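Local coordinates for uncharacterized peptidase Lmo0363 (Listeria monocytogenes, PDB 3L4E), which is probably a serine peptidase of family S51, related to peptidase E, though its substrates remain uncharacterized, at residues V30-T35 / Y84-N89; E61-A66 / T74-K79. One frame throughout, in Å; residues are numbered along the deposited sequence.

Interaction 1: V30-T35 / Y84-N89; sequences VTFIPT and YVTGGN. With SO4 (sulfate ion), chain C.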
loop_
_atom_site.group_PDB
_atom_site.type_symbol
_atom_site.label_atom_id
_atom_site.label_comp_id
_atom_site.label_asym_id
_atom_site.label_seq_id
_atom_site.Cartn_x
_atom_site.Cartn_y
_atom_site.Cartn_z
ATOM N N VAL A 30 7.682 6.820 -10.464
ATOM C CA VAL A 30 7.096 6.003 -9.405
ATOM C C VAL A 30 7.802 4.654 -9.334
ATOM O O VAL A 30 7.914 3.973 -10.345
ATOM C CB VAL A 30 5.599 5.745 -9.694
ATOM C CG1 VAL A 30 4.958 4.881 -8.607
ATOM C CG2 VAL A 30 4.853 7.058 -9.848
ATOM N N THR A 31 8.280 4.280 -8.147
ATOM C CA THR A 31 8.692 2.907 -7.886
ATOM C C THR A 31 7.420 2.122 -7.595
ATOM O O THR A 31 6.769 2.345 -6.571
ATOM C CB THR A 31 9.645 2.800 -6.675
ATOM O OG1 THR A 31 10.851 3.517 -6.952
ATOM C CG2 THR A 31 9.998 1.351 -6.403
ATOM N N PHE A 32 7.074 1.218 -8.505
ATOM C CA PHE A 32 5.797 0.502 -8.498
ATOM C C PHE A 32 6.073 -0.931 -8.058
ATOM O O PHE A 32 6.741 -1.679 -8.771
ATOM C CB PHE A 32 5.232 0.550 -9.931
ATOM C CG PHE A 32 3.890 -0.094 -10.120
ATOM C CD1 PHE A 32 2.725 0.624 -9.902
ATOM C CD2 PHE A 32 3.792 -1.400 -10.598
ATOM C CE1 PHE A 32 1.470 0.042 -10.122
ATOM C CE2 PHE A 32 2.548 -1.992 -10.808
ATOM C CZ PHE A 32 1.385 -1.268 -10.574
ATOM N N ILE A 33 5.576 -1.291 -6.873
ATOM C CA ILE A 33 5.862 -2.587 -6.252
ATOM C C ILE A 33 4.628 -3.495 -6.271
ATOM O O ILE A 33 3.691 -3.280 -5.511
ATOM C CB ILE A 33 6.344 -2.395 -4.798
ATOM C CG1 ILE A 33 7.631 -1.556 -4.775
ATOM C CG2 ILE A 33 6.551 -3.751 -4.114
ATOM C CD1 ILE A 33 8.008 -1.065 -3.385
ATOM N N PRO A 34 4.606 -4.483 -7.180
ATOM C CA PRO A 34 3.447 -5.371 -7.328
ATOM C C PRO A 34 3.618 -6.699 -6.582
ATOM O O PRO A 34 2.834 -7.627 -6.779
ATOM C CB PRO A 34 3.421 -5.628 -8.836
ATOM C CG PRO A 34 4.883 -5.661 -9.197
ATOM C CD PRO A 34 5.568 -4.652 -8.289
ATOM N N THR A 35 4.630 -6.777 -5.728
ATOM C CA THR A 35 4.981 -8.018 -5.028
ATOM C C THR A 35 3.812 -8.740 -4.348
ATOM O O THR A 35 3.708 -9.965 -4.417
ATOM C CB THR A 35 6.081 -7.739 -3.999
ATOM O OG1 THR A 35 7.195 -7.127 -4.671
ATOM C CG2 THR A 35 6.532 -9.024 -3.297
ATOM N N TYR A 84 4.864 3.241 -4.767
ATOM C CA TYR A 84 3.491 2.748 -4.895
ATOM C C TYR A 84 3.499 1.248 -4.660
ATOM O O TYR A 84 4.254 0.522 -5.303
ATOM C CB TYR A 84 2.978 3.039 -6.303
ATOM C CG TYR A 84 1.570 2.579 -6.633
ATOM C CD1 TYR A 84 1.275 1.222 -6.804
ATOM C CD2 TYR A 84 0.548 3.508 -6.835
ATOM C CE1 TYR A 84 -0.008 0.802 -7.146
ATOM C CE2 TYR A 84 -0.733 3.104 -7.167
ATOM C CZ TYR A 84 -1.007 1.752 -7.324
ATOM O OH TYR A 84 -2.286 1.366 -7.664
ATOM N N VAL A 85 2.643 0.789 -3.753
ATOM C CA VAL A 85 2.561 -0.630 -3.426
ATOM C C VAL A 85 1.164 -1.142 -3.753
ATOM O O VAL A 85 0.177 -0.675 -3.175
ATOM C CB VAL A 85 2.906 -0.877 -1.945
ATOM C CG1 VAL A 85 2.754 -2.368 -1.586
ATOM C CG2 VAL A 85 4.322 -0.386 -1.646
ATOM N N THR A 86 1.085 -2.095 -4.686
ATOM C CA THR A 86 -0.201 -2.631 -5.129
ATOM C C THR A 86 -0.825 -3.524 -4.066
ATOM O O THR A 86 -0.145 -3.988 -3.148
ATOM C CB THR A 86 -0.077 -3.497 -6.401
ATOM O OG1 THR A 86 0.471 -4.780 -6.048
ATOM C CG2 THR A 86 0.793 -2.829 -7.475
ATOM N N GLY A 87 -2.121 -3.780 -4.213
ATOM C CA GLY A 87 -2.790 -4.775 -3.399
ATOM C C GLY A 87 -2.269 -6.179 -3.656
ATOM O O GLY A 87 -1.413 -6.396 -4.511
ATOM N N GLY A 88 -2.780 -7.138 -2.894
ATOM C CA GLY A 88 -2.404 -8.530 -3.037
ATOM C C GLY A 88 -2.399 -9.180 -1.669
ATOM O O GLY A 88 -3.168 -8.784 -0.787
ATOM N N ASN A 89 -1.539 -10.176 -1.480
ATOM C CA ASN A 89 -1.447 -10.843 -0.190
ATOM C C ASN A 89 -0.539 -10.055 0.751
ATOM O O ASN A 89 0.674 -9.941 0.509
ATOM C CB ASN A 89 -0.950 -12.276 -0.355
ATOM C CG ASN A 89 -1.000 -13.047 0.938
ATOM O OD1 ASN A 89 -0.206 -12.799 1.848
ATOM N ND2 ASN A 89 -1.938 -13.985 1.034
HETATM S S SO4 C . -5.174 -15.195 -0.678
HETATM O O1 SO4 C . -4.340 -16.379 -0.497
HETATM O O2 SO4 C . -5.842 -15.256 -1.972
HETATM O O3 SO4 C . -6.167 -15.153 0.387
HETATM O O4 SO4 C . -4.341 -13.994 -0.613
HETATM O O HOH W 1 2.582 -5.161 -3.625
#
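F32 and Y84, paired in register on adjacent parallel strands, send their rings out on the same face of the sheet. In both residues CG is anti to the backbone N (chi1 179° in Y84), and the side chains run side by side in the same direction. The ring planes are 20° apart but slid past one another, so that they barely overlap; contact is between the CD1/CE1 sides of the two rings, with F32 CE1 3.4 Å from Y84 CE1. The far end of the F32 ring meets T86, whose CG2 lies 3.5 Å from F32 CZ and also sits at the edge of the Y84 ring, in its plane. Nearer the backbone, V30 CG1 packs against Y84 CB at 3.6 Å. On the reverse face I33 and V85 touch more lightly, CD1 to CG2 at 4.1 Å.

Three backbone bonds join the strands: Y84 N to T31 O, I33 N to Y84 O and T86 N to I33 O. I33 O also accepts from a water that donates to T86 O, which ties the strand ends together where they part. T86 OG1, between its own N and carbonyl carbon (chi1 76°), comes within 3.3 Å of P34 CA and donates in plane to a lone pair of G87 O at 2.9 Å. Farther on, N89 is the N-cap residue of helix 90-100, its OD1 accepting from F92 N; ND2, which also bonds S138 O, donates at 2.9 Å to O4 of a sulfate probably from the crystallisation liquor.

The T86 side chain is about 8 Å from that of S120, the probable nucleophile, and G87 N donates to E119. Helix 44-55 covers the F32 and Y84 rings through L53, F11 meets Y84 edge-to-face, and strands 59-62 and 115-119 flank the pair.

Interaction 2: E61-A66 / T74-K79; sequences EELDIA and TTKLRK
K76 is extended beyond CG, and its chi4 of 177° sets NZ at the end of strand 59-62, whereas K79 bends at chi3 and chi4, the latter (69°) setting NZ against the E61 carboxylate. K76 NZ donates to the backbone O of E62 at 2.9 Å, nearly in line with the carbonyl. The methylenes leading there lie obliquely over L63, K76 CD being 3.6 Å from L63 CD1, so one lysine supplies both an apolar stem and a polar tip. E68 gives the same amine a salt bridge. In the E61 conformer described, one of two, K79 NZ bonds E61 OE2 at 2.9 Å, on the syn side and close to the plane, and reaches OE1 only weakly at 3.1 Å. The two side chains cross at about a right angle, and E61 OE1 also accepts from N80. L63 CD2 reaches L77 CG at 4.2 Å, a looser apolar contact.

Strand 59-62, helix 70-79 and parallel strand 82-85 form a beta-alpha-beta crossover, and this contact packs its helix against its first strand, an edge strand, and the turn after it. L77 also touches T31 of strand 29-33 and is backed by L105 and I106 of helix 102-111.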
loop_
_atom_site.group_PDB
_atom_site.type_symbol
_atom_site.label_atom_id
_atom_site.label_comp_id
_atom_site.label_asym_id
_atom_site.label_seq_id
_atom_site.Cartn_x
_atom_site.Cartn_y
_atom_site.Cartn_z
ATOM N N GLU A 61 8.051 2.683 -12.867
ATOM C CA GLU A 61 9.179 1.758 -12.883
ATOM C C GLU A 61 8.958 0.604 -11.909
ATOM O O GLU A 61 8.936 0.801 -10.693
ATOM C CB GLU A 61 10.467 2.497 -12.529
ATOM C CG GLU A 61 10.852 3.557 -13.550
ATOM C CD GLU A 61 12.166 4.235 -13.228
ATOM O OE1 GLU A 61 12.888 3.743 -12.334
ATOM O OE2 GLU A 61 12.478 5.258 -13.873
ATOM N N GLU A 62 8.816 -0.605 -12.443
ATOM C CA GLU A 62 8.528 -1.760 -11.606
ATOM C C GLU A 62 9.711 -2.213 -10.742
ATOM O O GLU A 62 10.866 -2.203 -11.175
ATOM C CB GLU A 62 8.001 -2.913 -12.454
ATOM C CG GLU A 62 6.780 -2.514 -13.266
ATOM C CD GLU A 62 5.808 -3.652 -13.461
ATOM O OE1 GLU A 62 6.130 -4.786 -13.038
ATOM O OE2 GLU A 62 4.723 -3.409 -14.034
ATOM N N LEU A 63 9.396 -2.603 -9.512
ATOM C CA LEU A 63 10.366 -3.167 -8.579
ATOM C C LEU A 63 9.693 -4.310 -7.839
ATOM O O LEU A 63 8.798 -4.075 -7.025
ATOM C CB LEU A 63 10.849 -2.107 -7.575
ATOM C CG LEU A 63 11.779 -2.561 -6.441
ATOM C CD1 LEU A 63 13.120 -3.016 -7.007
ATOM C CD2 LEU A 63 11.983 -1.460 -5.391
ATOM N N ASP A 64 10.086 -5.547 -8.143
ATOM C CA ASP A 64 9.573 -6.701 -7.406
ATOM C C ASP A 64 10.572 -7.069 -6.313
ATOM O O ASP A 64 11.632 -7.631 -6.581
ATOM C CB ASP A 64 9.299 -7.889 -8.338
ATOM C CG ASP A 64 8.597 -9.054 -7.634
ATOM O OD1 ASP A 64 8.362 -8.990 -6.408
ATOM O OD2 ASP A 64 8.275 -10.046 -8.319
ATOM N N ILE A 65 10.227 -6.709 -5.081
ATOM C CA ILE A 65 11.041 -7.004 -3.907
ATOM C C ILE A 65 11.404 -8.479 -3.800
ATOM O O ILE A 65 12.447 -8.826 -3.255
ATOM C CB ILE A 65 10.303 -6.586 -2.615
ATOM C CG1 ILE A 65 9.912 -5.109 -2.686
ATOM C CG2 ILE A 65 11.143 -6.898 -1.373
ATOM C CD1 ILE A 65 11.074 -4.185 -2.904
ATOM N N ALA A 66 10.543 -9.344 -4.320
ATOM C CA ALA A 66 10.738 -10.784 -4.179
ATOM C C ALA A 66 11.891 -11.320 -5.021
ATOM O O ALA A 66 12.443 -12.374 -4.714
ATOM C CB ALA A 66 9.448 -11.529 -4.510
ATOM N N THR A 74 17.510 -0.676 -3.399
ATOM C CA THR A 74 18.027 0.558 -2.815
ATOM C C THR A 74 18.042 1.697 -3.830
ATOM O O THR A 74 17.589 2.805 -3.543
ATOM C CB THR A 74 19.448 0.365 -2.252
ATOM O OG1 THR A 74 19.425 -0.643 -1.232
ATOM C CG2 THR A 74 19.961 1.663 -1.650
ATOM N N THR A 75 18.558 1.407 -5.020
ATOM C CA THR A 75 18.702 2.406 -6.074
ATOM C C THR A 75 17.366 2.983 -6.529
ATOM O O THR A 75 17.194 4.202 -6.567
ATOM C CB THR A 75 19.433 1.821 -7.294
ATOM O OG1 THR A 75 20.714 1.319 -6.889
ATOM C CG2 THR A 75 19.627 2.886 -8.371
ATOM N N LYS A 76 16.426 2.108 -6.877
ATOM C CA LYS A 76 15.121 2.548 -7.358
ATOM C C LYS A 76 14.375 3.357 -6.299
ATOM O O LYS A 76 13.845 4.427 -6.586
ATOM C CB LYS A 76 14.281 1.354 -7.822
ATOM C CG LYS A 76 14.832 0.677 -9.075
ATOM C CD LYS A 76 13.991 -0.517 -9.511
ATOM C CE LYS A 76 14.471 -1.060 -10.858
ATOM N NZ LYS A 76 13.729 -2.283 -11.287
ATOM N N LEU A 77 14.342 2.840 -5.074
ATOM C CA LEU A 77 13.681 3.542 -3.984
ATOM C C LEU A 77 14.247 4.948 -3.786
ATOM O O LEU A 77 13.501 5.888 -3.490
ATOM C CB LEU A 77 13.767 2.734 -2.683
ATOM C CG LEU A 77 12.809 1.541 -2.611
ATOM C CD1 LEU A 77 13.089 0.710 -1.369
ATOM C CD2 LEU A 77 11.351 2.007 -2.643
ATOM N N ARG A 78 15.561 5.086 -3.948
ATOM C CA ARG A 78 16.227 6.375 -3.781
ATOM C C ARG A 78 16.005 7.312 -4.964
ATOM O O ARG A 78 15.857 8.522 -4.791
ATOM C CB ARG A 78 17.725 6.175 -3.551
ATOM C CG ARG A 78 18.036 5.431 -2.274
ATOM C CD ARG A 78 19.518 5.443 -1.960
ATOM N NE ARG A 78 19.745 5.304 -0.527
ATOM C CZ ARG A 78 19.759 6.326 0.322
ATOM N NH1 ARG A 78 19.567 7.561 -0.123
ATOM N NH2 ARG A 78 19.964 6.115 1.612
ATOM N N LYS A 79 15.979 6.745 -6.164
ATOM C CA LYS A 79 15.922 7.541 -7.384
ATOM C C LYS A 79 14.554 8.161 -7.640
ATOM O O LYS A 79 14.448 9.349 -7.947
ATOM C CB LYS A 79 16.318 6.689 -8.591
ATOM C CG LYS A 79 16.294 7.448 -9.908
ATOM C CD LYS A 79 16.800 6.591 -11.059
ATOM C CE LYS A 79 15.731 5.634 -11.559
ATOM N NZ LYS A 79 14.624 6.359 -12.246
#

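Strand 29-33 is common ground: it pairs with strand 82-85 in interaction 1 and with strand 59-62, which carries interaction 2, on its other side. V30 O accepts from E61 N, and T35 OG1 lies 2.8 Å from D64 OD1, a probable hydrogen bond joining the loops after the two strands. Interaction 1 is wholly buried, its centre about 7 Å from the chain centre, and relies on backbone bonds and aromatic packing. Interaction 2, its centre about 15 Å from the chain centre, is partly buried; its lysines meet a carboxylate and a carbonyl over a small leucine contact. Both its segments fall between those of interaction 1, nesting it in the loop interaction 1 closes.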